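Local structure of PUA domain-containing protein (Pyrococcus horikoshii, 3D79) at residues K54-I58 with I68-D72; I12-L16 with V47-E51; L81-D86 with G139-I144. The protein is of unknown function but, with a pre-PUA-like region joined to a PUA domain, probably binds RNA. All blocks are in the same frame, centred on the assembly; numbering follows the deposited sequence.

Contacts 1 and 2 belong to one five-stranded antiparallel sheet in the pre-PUA-like region and adjoin each other: Ala50 at the end of contact 2 pairs through its backbone with Ile58 of contact 1. Contact 2, at the sheet margin, is a surface contact held by backbone bonds and aliphatic packing. Contact 1, further in, is partly buried and adds a salt bridge and a hydroxyl held by an arginine. Contact 3, partly buried and nearest the chain centre, pairs no strands; it sets a helix end against the PUA domain by proline packing, stacking and charge. Ile68 of contact 1 touches Ile144 of contact 3, linking the two regions.

Contact 1: K54-I58 with I68-D72; sequences KTTEI and IRRKD
Glu57 and Arg69 form an antiparallel hydrogen-bonded pair, with Glu57 N to Arg69 O at 2.9 Å and Arg69 N to Glu57 O at 2.8 Å. One step on, Ile58 faces Ile68 as a non-hydrogen-bonded pair.

The charged link lies on the face that carries Glu57 and Arg69, whose side chains run alongside each other and point the same way. Arg69 offers its NE side: NE reaches Glu57 OE1 at 2.8 Å and NH2 reaches OE2 at 3.0 Å, one nitrogen for each oxygen. Both oxygens are met from above the carboxylate plane, the two flat groups being turned 35° apart. Arg69 reaches this position by a bend at its third torsion (chi3 70°), which swings the guanidinium over toward the acid. Replacing Arg69 with a methionine would probably leave the Glu57 carboxylate without its counter-charge and free to turn.

A second arginine grips a neutral partner. NE and NH1 of Arg70 both close on Thr56 OG1, at 2.9 and 3.1 Å, with the hydroxyl near the guanidinium plane; Asp53 also bonds this oxygen. The Thr56 methyl, CG2, instead packs on Ile68 CG1 at 3.6 Å, across the sheet from the salt bridge, where helix 172-177 covers Ile68.

Water completes the polar network. One molecule donates to Thr55 O at 2.7 Å and is held weakly by Lys71 N, bridging the strands where their direct pairing stops. Another joins Glu57 OE1 to Lys71 O.

One face of the hairpin of strands 56-61 and 64-70 thus carries the partly exposed ion pair; on the other the Thr56 methyl, Ile58 and Ile68 give an apolar patch, with the Arg70-Thr56 bonds at its margin. The nearby positive guanidinium would be expected to favour the charged form of Glu57.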
loop_
_atom_site.group_PDB
_atom_site.type_symbol
_atom_site.label_atom_id
_atom_site.label_comp_id
_atom_site.label_asym_id
_atom_site.label_seq_id
_atom_site.Cartn_x
_atom_site.Cartn_y
_atom_site.Cartn_z
ATOM N N LYS A 54 13.945 12.690 3.741
ATOM C CA LYS A 54 13.460 13.754 4.625
ATOM C C LYS A 54 11.938 13.897 4.697
ATOM O O LYS A 54 11.422 14.631 5.546
ATOM C CB LYS A 54 14.128 15.096 4.283
ATOM C CG LYS A 54 15.655 15.061 4.342
ATOM C CD LYS A 54 16.166 14.502 5.657
ATOM C CE LYS A 54 17.663 14.259 5.600
ATOM N NZ LYS A 54 18.156 13.590 6.843
ATOM N N THR A 55 11.221 13.201 3.817
ATOM C CA THR A 55 9.767 13.191 3.885
ATOM C C THR A 55 9.210 11.778 4.116
ATOM O O THR A 55 7.998 11.605 4.247
ATOM C CB THR A 55 9.111 13.817 2.623
ATOM O OG1 THR A 55 9.395 13.013 1.472
ATOM C CG2 THR A 55 9.615 15.244 2.390
ATOM N N THR A 56 10.100 10.789 4.192
ATOM C CA THR A 56 9.691 9.377 4.163
ATOM C C THR A 56 10.379 8.532 5.226
ATOM O O THR A 56 11.605 8.487 5.299
ATOM C CB THR A 56 9.975 8.747 2.784
ATOM O OG1 THR A 56 9.488 9.611 1.750
ATOM C CG2 THR A 56 9.301 7.376 2.658
ATOM N N GLU A 57 9.574 7.845 6.034
ATOM C CA GLU A 57 10.098 6.930 7.042
ATOM C C GLU A 57 9.645 5.505 6.750
ATOM O O GLU A 57 8.619 5.296 6.107
ATOM C CB GLU A 57 9.621 7.332 8.435
ATOM C CG GLU A 57 10.182 8.648 8.956
ATOM C CD GLU A 57 9.346 9.193 10.094
ATOM O OE1 GLU A 57 8.165 9.530 9.852
ATOM O OE2 GLU A 57 9.862 9.272 11.227
ATOM N N ILE A 58 10.430 4.545 7.232
ATOM C CA ILE A 58 10.100 3.122 7.166
ATOM C C ILE A 58 9.791 2.639 8.584
ATOM O O ILE A 58 10.579 2.846 9.505
ATOM C CB ILE A 58 11.272 2.298 6.548
ATOM C CG1 ILE A 58 11.667 2.839 5.159
ATOM C CG2 ILE A 58 10.962 0.778 6.515
ATOM C CD1 ILE A 58 10.547 2.860 4.119
ATOM N N ILE A 68 5.268 2.410 5.123
ATOM C CA ILE A 68 5.776 3.736 4.782
ATOM C C ILE A 68 5.097 4.737 5.706
ATOM O O ILE A 68 3.926 4.576 6.045
ATOM C CB ILE A 68 5.495 4.078 3.286
ATOM C CG1 ILE A 68 6.368 5.246 2.809
ATOM C CG2 ILE A 68 4.011 4.346 3.027
ATOM C CD1 ILE A 68 6.483 5.297 1.284
ATOM N N ARG A 69 5.829 5.754 6.146
ATOM C CA ARG A 69 5.189 6.856 6.846
ATOM C C ARG A 69 5.526 8.166 6.155
ATOM O O ARG A 69 6.692 8.452 5.877
ATOM C CB ARG A 69 5.543 6.901 8.335
ATOM C CG ARG A 69 4.773 7.996 9.094
ATOM C CD ARG A 69 4.803 7.812 10.605
ATOM N NE ARG A 69 6.122 8.059 11.182
ATOM C CZ ARG A 69 6.393 8.021 12.486
ATOM N NH1 ARG A 69 5.435 7.750 13.367
ATOM N NH2 ARG A 69 7.625 8.260 12.914
ATOM N N ARG A 70 4.474 8.911 5.834
ATOM C CA ARG A 70 4.577 10.265 5.312
ATOM C C ARG A 70 3.841 11.142 6.309
ATOM O O ARG A 70 2.624 11.004 6.480
ATOM C CB ARG A 70 3.934 10.355 3.931
ATOM C CG ARG A 70 4.736 9.680 2.828
ATOM C CD ARG A 70 5.630 10.678 2.102
ATOM N NE ARG A 70 6.658 10.010 1.308
ATOM C CZ ARG A 70 6.560 9.749 0.010
ATOM N NH1 ARG A 70 7.555 9.132 -0.614
ATOM N NH2 ARG A 70 5.470 10.100 -0.666
ATOM N N LYS A 71 4.591 12.035 6.955
ATOM C CA LYS A 71 4.158 12.769 8.158
ATOM C C LYS A 71 3.619 11.860 9.268
ATOM O O LYS A 71 4.407 11.187 9.941
ATOM C CB LYS A 71 3.233 13.974 7.847
ATOM C CG LYS A 71 2.297 13.845 6.637
ATOM C CD LYS A 71 0.855 13.495 7.026
ATOM C CE LYS A 71 -0.036 14.742 7.153
ATOM N NZ LYS A 71 0.265 15.569 8.369
ATOM N N ASP A 72 2.302 11.817 9.453
ATOM C CA ASP A 72 1.719 10.953 10.476
ATOM C C ASP A 72 0.868 9.832 9.881
ATOM O O ASP A 72 0.230 9.074 10.622
ATOM C CB ASP A 72 0.920 11.775 11.501
ATOM C CG ASP A 72 -0.376 12.332 10.936
ATOM O OD1 ASP A 72 -1.355 12.455 11.706
ATOM O OD2 ASP A 72 -0.423 12.654 9.733
HETATM O O HOH W 1 6.186 13.512 4.884
HETATM O O HOH W 2 7.398 10.825 7.475
HETATM O O HOH W 3 6.763 11.646 11.348
#

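Contact 2: I12-L16 with V47-E51; sequences IKHPL and VKVAE
His14 carries the flat side chain of this contact, and Val49 O approaches its imidazole obliquely. Of His14 it is CB, the carbon bearing the ring, that touches a side chain opposite, Val49 CG1 at 4.1 Å, on the face of the sheet that the two residues share.

The backbones run antiparallel and are tied by three bonds. His14 N and Val49 O, 2.9 Å apart, and Val49 N and His14 O form the hydrogen-bonded pair, and Leu16 N reaches Val47 O beyond it. Pro15, which has no amide hydrogen, sits between them at the non-hydrogen-bonded position opposite Lys48, so the proline ring costs the ladder no bond. At the other end a water joins Ile12 O to Glu51 N, taking over where direct pairing gives out.

Leu16 supplies the apolar part with its two methyls. CD2 meets Val47 CG1 at 3.7 Å, while CD1 lies against Val49 CB at 4.0 Å, the Leu16 and Val49 side chains crossing at about a right angle. Val49 CG1 stands between its own N and C (chi1 56°), which turns it toward His14 O, 3.4 Å away, and toward Leu16.

On the opposite face the aliphatic stems of two lysines meet, Lys13 CE passing Lys48 CD at 4.0 Å, and Lys13 CG also rests near the Ala50 methyl. The two ammonium groups stay 5.5 Å apart, NZ to NZ, and Lys48 pairs with Asp63, which Lys13 also touches.

Strand 14-15 therefore forms one outer edge of the five-stranded sheet. Strand 47-51 pairs on its other side with strand 56-61, and helix 18-32 covers Leu16 and Val47 through Val21, while Arg69 of strand 64-70 reaches across to Val49 and Leu16.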
loop_
_atom_site.group_PDB
_atom_site.type_symbol
_atom_site.label_atom_id
_atom_site.label_comp_id
_atom_site.label_asym_id
_atom_site.label_seq_id
_atom_site.Cartn_x
_atom_site.Cartn_y
_atom_site.Cartn_z
ATOM N N ILE A 12 19.548 4.924 11.065
ATOM C CA ILE A 12 19.411 4.345 12.437
ATOM C C ILE A 12 17.949 4.162 12.849
ATOM O O ILE A 12 17.092 4.992 12.534
ATOM C CB ILE A 12 20.186 5.162 13.531
ATOM C CG1 ILE A 12 19.791 6.657 13.540
ATOM C CG2 ILE A 12 21.707 4.914 13.426
ATOM C CD1 ILE A 12 20.432 7.539 12.449
ATOM N N LYS A 13 17.680 3.071 13.562
ATOM C CA LYS A 13 16.324 2.744 13.990
ATOM C C LYS A 13 16.019 3.276 15.390
ATOM O O LYS A 13 16.746 2.991 16.346
ATOM C CB LYS A 13 16.090 1.233 13.925
ATOM C CG LYS A 13 16.149 0.651 12.515
ATOM C CD LYS A 13 15.585 -0.764 12.460
ATOM C CE LYS A 13 16.482 -1.782 13.160
ATOM N NZ LYS A 13 17.818 -1.908 12.510
ATOM N N HIS A 14 14.946 4.057 15.492
ATOM C CA HIS A 14 14.495 4.631 16.757
ATOM C C HIS A 14 13.192 3.959 17.180
ATOM O O HIS A 14 12.342 3.693 16.331
ATOM C CB HIS A 14 14.267 6.135 16.604
ATOM C CG HIS A 14 15.507 6.904 16.269
ATOM N ND1 HIS A 14 16.433 7.273 17.222
ATOM C CD2 HIS A 14 15.973 7.378 15.088
ATOM C CE1 HIS A 14 17.415 7.942 16.643
ATOM N NE2 HIS A 14 17.159 8.021 15.349
ATOM N N PRO A 15 13.023 3.690 18.490
ATOM C CA PRO A 15 11.794 3.034 18.936
ATOM C C PRO A 15 10.557 3.908 18.737
ATOM O O PRO A 15 10.612 5.124 18.939
ATOM C CB PRO A 15 12.045 2.791 20.431
ATOM C CG PRO A 15 13.055 3.810 20.818
ATOM C CD PRO A 15 13.938 3.962 19.615
ATOM N N LEU A 16 9.455 3.284 18.332
ATOM C CA LEU A 16 8.194 3.991 18.199
ATOM C C LEU A 16 7.442 3.918 19.519
ATOM O O LEU A 16 7.383 2.854 20.143
ATOM C CB LEU A 16 7.347 3.374 17.084
ATOM C CG LEU A 16 6.448 4.332 16.308
ATOM C CD1 LEU A 16 7.270 5.080 15.269
ATOM C CD2 LEU A 16 5.321 3.570 15.640
ATOM N N VAL A 47 8.137 -1.973 17.715
ATOM C CA VAL A 47 8.042 -1.158 16.510
ATOM C C VAL A 47 9.152 -0.116 16.500
ATOM O O VAL A 47 9.415 0.536 17.511
ATOM C CB VAL A 47 6.650 -0.502 16.370
ATOM C CG1 VAL A 47 6.507 0.173 15.021
ATOM C CG2 VAL A 47 5.560 -1.549 16.530
ATOM N N LYS A 48 9.811 0.008 15.353
ATOM C CA LYS A 48 10.931 0.921 15.196
ATOM C C LYS A 48 10.729 1.753 13.941
ATOM O O LYS A 48 9.978 1.367 13.044
ATOM C CB LYS A 48 12.247 0.138 15.113
ATOM C CG LYS A 48 12.667 -0.533 16.418
ATOM C CD LYS A 48 13.858 -1.444 16.193
ATOM C CE LYS A 48 14.060 -2.400 17.359
ATOM N NZ LYS A 48 15.017 -3.480 16.995
ATOM N N VAL A 49 11.389 2.902 13.881
ATOM C CA VAL A 49 11.314 3.742 12.687
ATOM C C VAL A 49 12.712 4.043 12.159
ATOM O O VAL A 49 13.618 4.380 12.930
ATOM C CB VAL A 49 10.496 5.042 12.929
ATOM C CG1 VAL A 49 11.056 5.844 14.102
ATOM C CG2 VAL A 49 10.424 5.893 11.657
ATOM N N ALA A 50 12.872 3.889 10.848
ATOM C CA ALA A 50 14.105 4.244 10.151
ATOM C C ALA A 50 13.808 5.303 9.100
ATOM O O ALA A 50 12.725 5.329 8.518
ATOM C CB ALA A 50 14.721 3.020 9.505
ATOM N N GLU A 51 14.768 6.190 8.868
ATOM C CA GLU A 51 14.599 7.216 7.852
ATOM C C GLU A 51 14.989 6.673 6.486
ATOM O O GLU A 51 16.047 6.061 6.333
ATOM C CB GLU A 51 15.430 8.462 8.184
ATOM C CG GLU A 51 15.256 9.594 7.181
ATOM C CD GLU A 51 16.059 10.829 7.537
ATOM O OE1 GLU A 51 15.699 11.512 8.515
ATOM O OE2 GLU A 51 17.043 11.120 6.824
HETATM O O HOH W 4 16.488 7.168 11.250
#

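Contact 3: L81-D86 with G139-I144; sequences LYNLSD and GRPLAI
Arg140 lies flat on the ring of Tyr82, their centres 4.3 Å apart and the planes inclined by 25°. The stack is offset toward the hydroxyl end, and Tyr82 has its CG anti to the backbone N (chi1 -175°), which carries the ring out from the helix to meet the guanidinium.

With one face against the tyrosine, Arg140 uses its edge for polar bonds. NH1 holds both Ser85 OG, at 2.9 Å, and Asp86 OD1, at 2.7 Å. The carboxylate stands steeply to the guanidinium, 70° between planes, and OD1 is met from above its plane. Ser85 OG in turn donates to Tyr82 O at 2.6 Å, so the hydroxyl links the last helical turn to the arginine.

Beneath this polar cluster, Pro141 presses CG against Leu81 CB at 3.7 Å and beside the Tyr82 backbone. Deeper still, Leu81 CD1 meets Ile144 CG2 at 3.8 Å, with Phe132 touching both side chains.

The end of helix 78-84 in the pre-PUA-like region thus packs on strand 141-147 of the PUA domain, an inter-domain seam beside the classic beta bulge that Leu142 and Ala143 form opposite Val133.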
loop_
_atom_site.group_PDB
_atom_site.type_symbol
_atom_site.label_atom_id
_atom_site.label_comp_id
_atom_site.label_asym_id
_atom_site.label_seq_id
_atom_site.Cartn_x
_atom_site.Cartn_y
_atom_site.Cartn_z
ATOM N N LEU A 81 3.160 -6.120 1.342
ATOM C CA LEU A 81 2.041 -6.632 0.564
ATOM C C LEU A 81 2.450 -7.834 -0.289
ATOM O O LEU A 81 1.644 -8.744 -0.511
ATOM C CB LEU A 81 1.450 -5.522 -0.313
ATOM C CG LEU A 81 0.778 -4.381 0.467
ATOM C CD1 LEU A 81 0.456 -3.220 -0.466
ATOM C CD2 LEU A 81 -0.481 -4.842 1.200
ATOM N N TYR A 82 3.695 -7.824 -0.767
ATOM C CA TYR A 82 4.211 -8.928 -1.580
ATOM C C TYR A 82 4.220 -10.218 -0.770
ATOM O O TYR A 82 3.748 -11.264 -1.235
ATOM C CB TYR A 82 5.612 -8.622 -2.115
ATOM C CG TYR A 82 6.109 -9.696 -3.061
ATOM C CD1 TYR A 82 5.840 -9.622 -4.426
ATOM C CD2 TYR A 82 6.817 -10.799 -2.580
ATOM C CE1 TYR A 82 6.280 -10.620 -5.301
ATOM C CE2 TYR A 82 7.260 -11.800 -3.445
ATOM C CZ TYR A 82 6.987 -11.698 -4.798
ATOM O OH TYR A 82 7.427 -12.689 -5.653
ATOM N N ASN A 83 4.751 -10.138 0.444
ATOM C CA ASN A 83 4.750 -11.291 1.341
ATOM C C ASN A 83 3.341 -11.755 1.694
ATOM O O ASN A 83 3.068 -12.957 1.734
ATOM C CB ASN A 83 5.601 -11.005 2.581
ATOM C CG ASN A 83 7.080 -10.958 2.257
ATOM O OD1 ASN A 83 7.541 -11.627 1.329
ATOM N ND2 ASN A 83 7.831 -10.163 3.010
ATOM N N LEU A 84 2.437 -10.802 1.901
ATOM C CA LEU A 84 1.029 -11.118 2.146
ATOM C C LEU A 84 0.349 -11.793 0.957
ATOM O O LEU A 84 -0.560 -12.609 1.148
ATOM C CB LEU A 84 0.255 -9.871 2.568
ATOM C CG LEU A 84 0.415 -9.507 4.047
ATOM C CD1 LEU A 84 0.069 -8.045 4.328
ATOM C CD2 LEU A 84 -0.426 -10.439 4.921
ATOM N N SER A 85 0.793 -11.459 -0.258
ATOM C CA SER A 85 0.227 -12.040 -1.489
ATOM C C SER A 85 0.573 -13.528 -1.663
ATOM O O SER A 85 0.012 -14.204 -2.535
ATOM C CB SER A 85 0.635 -11.232 -2.731
ATOM O OG SER A 85 1.971 -11.492 -3.113
ATOM N N ASP A 86 1.495 -14.028 -0.840
ATOM C CA ASP A 86 1.766 -15.469 -0.755
ATOM C C ASP A 86 0.885 -16.168 0.285
ATOM O O ASP A 86 0.919 -17.402 0.410
ATOM C CB ASP A 86 3.241 -15.728 -0.442
ATOM C CG ASP A 86 4.123 -15.636 -1.672
ATOM O OD1 ASP A 86 3.627 -15.860 -2.793
ATOM O OD2 ASP A 86 5.322 -15.339 -1.516
ATOM N N GLY A 139 -1.869 -11.696 -8.473
ATOM C CA GLY A 139 -2.229 -10.752 -7.433
ATOM C C GLY A 139 -0.995 -10.239 -6.725
ATOM O O GLY A 139 -1.026 -9.991 -5.518
ATOM N N ARG A 140 0.099 -10.097 -7.477
ATOM C CA ARG A 140 1.320 -9.507 -6.946
ATOM C C ARG A 140 1.137 -7.998 -6.892
ATOM O O ARG A 140 0.648 -7.402 -7.851
ATOM C CB ARG A 140 2.543 -9.828 -7.816
ATOM C CG ARG A 140 2.963 -11.291 -7.852
ATOM C CD ARG A 140 3.078 -11.883 -6.455
ATOM N NE ARG A 140 3.924 -13.077 -6.451
ATOM C CZ ARG A 140 4.110 -13.870 -5.398
ATOM N NH1 ARG A 140 3.500 -13.614 -4.248
ATOM N NH2 ARG A 140 4.910 -14.927 -5.500
ATOM N N PRO A 141 1.514 -7.380 -5.764
ATOM C CA PRO A 141 1.400 -5.924 -5.684
ATOM C C PRO A 141 2.517 -5.239 -6.457
ATOM O O PRO A 141 3.662 -5.709 -6.459
ATOM C CB PRO A 141 1.528 -5.655 -4.188
ATOM C CG PRO A 141 2.439 -6.744 -3.709
ATOM C CD PRO A 141 2.042 -7.958 -4.513
ATOM N N LEU A 142 2.172 -4.138 -7.120
ATOM C CA LEU A 142 3.113 -3.405 -7.953
ATOM C C LEU A 142 3.481 -2.078 -7.309
ATOM O O LEU A 142 4.582 -1.563 -7.511
ATOM C CB LEU A 142 2.490 -3.103 -9.319
ATOM C CG LEU A 142 1.815 -4.231 -10.096
ATOM C CD1 LEU A 142 1.180 -3.669 -11.350
ATOM C CD2 LEU A 142 2.823 -5.323 -10.435
ATOM N N ALA A 143 2.548 -1.523 -6.546
ATOM C CA ALA A 143 2.671 -0.132 -6.106
ATOM C C ALA A 143 1.671 0.223 -5.023
ATOM O O ALA A 143 0.689 -0.486 -4.807
ATOM C CB ALA A 143 2.477 0.809 -7.301
ATOM N N ILE A 144 1.935 1.345 -4.359
ATOM C CA ILE A 144 0.971 1.958 -3.464
ATOM C C ILE A 144 0.837 3.423 -3.860
ATOM O O ILE A 144 1.744 3.987 -4.495
ATOM C CB ILE A 144 1.359 1.812 -1.964
ATOM C CG1 ILE A 144 2.722 2.446 -1.670
ATOM C CG2 ILE A 144 1.363 0.325 -1.548
ATOM C CD1 ILE A 144 2.994 2.657 -0.180
HETATM O O HOH W 5 7.147 -15.644 -3.447
#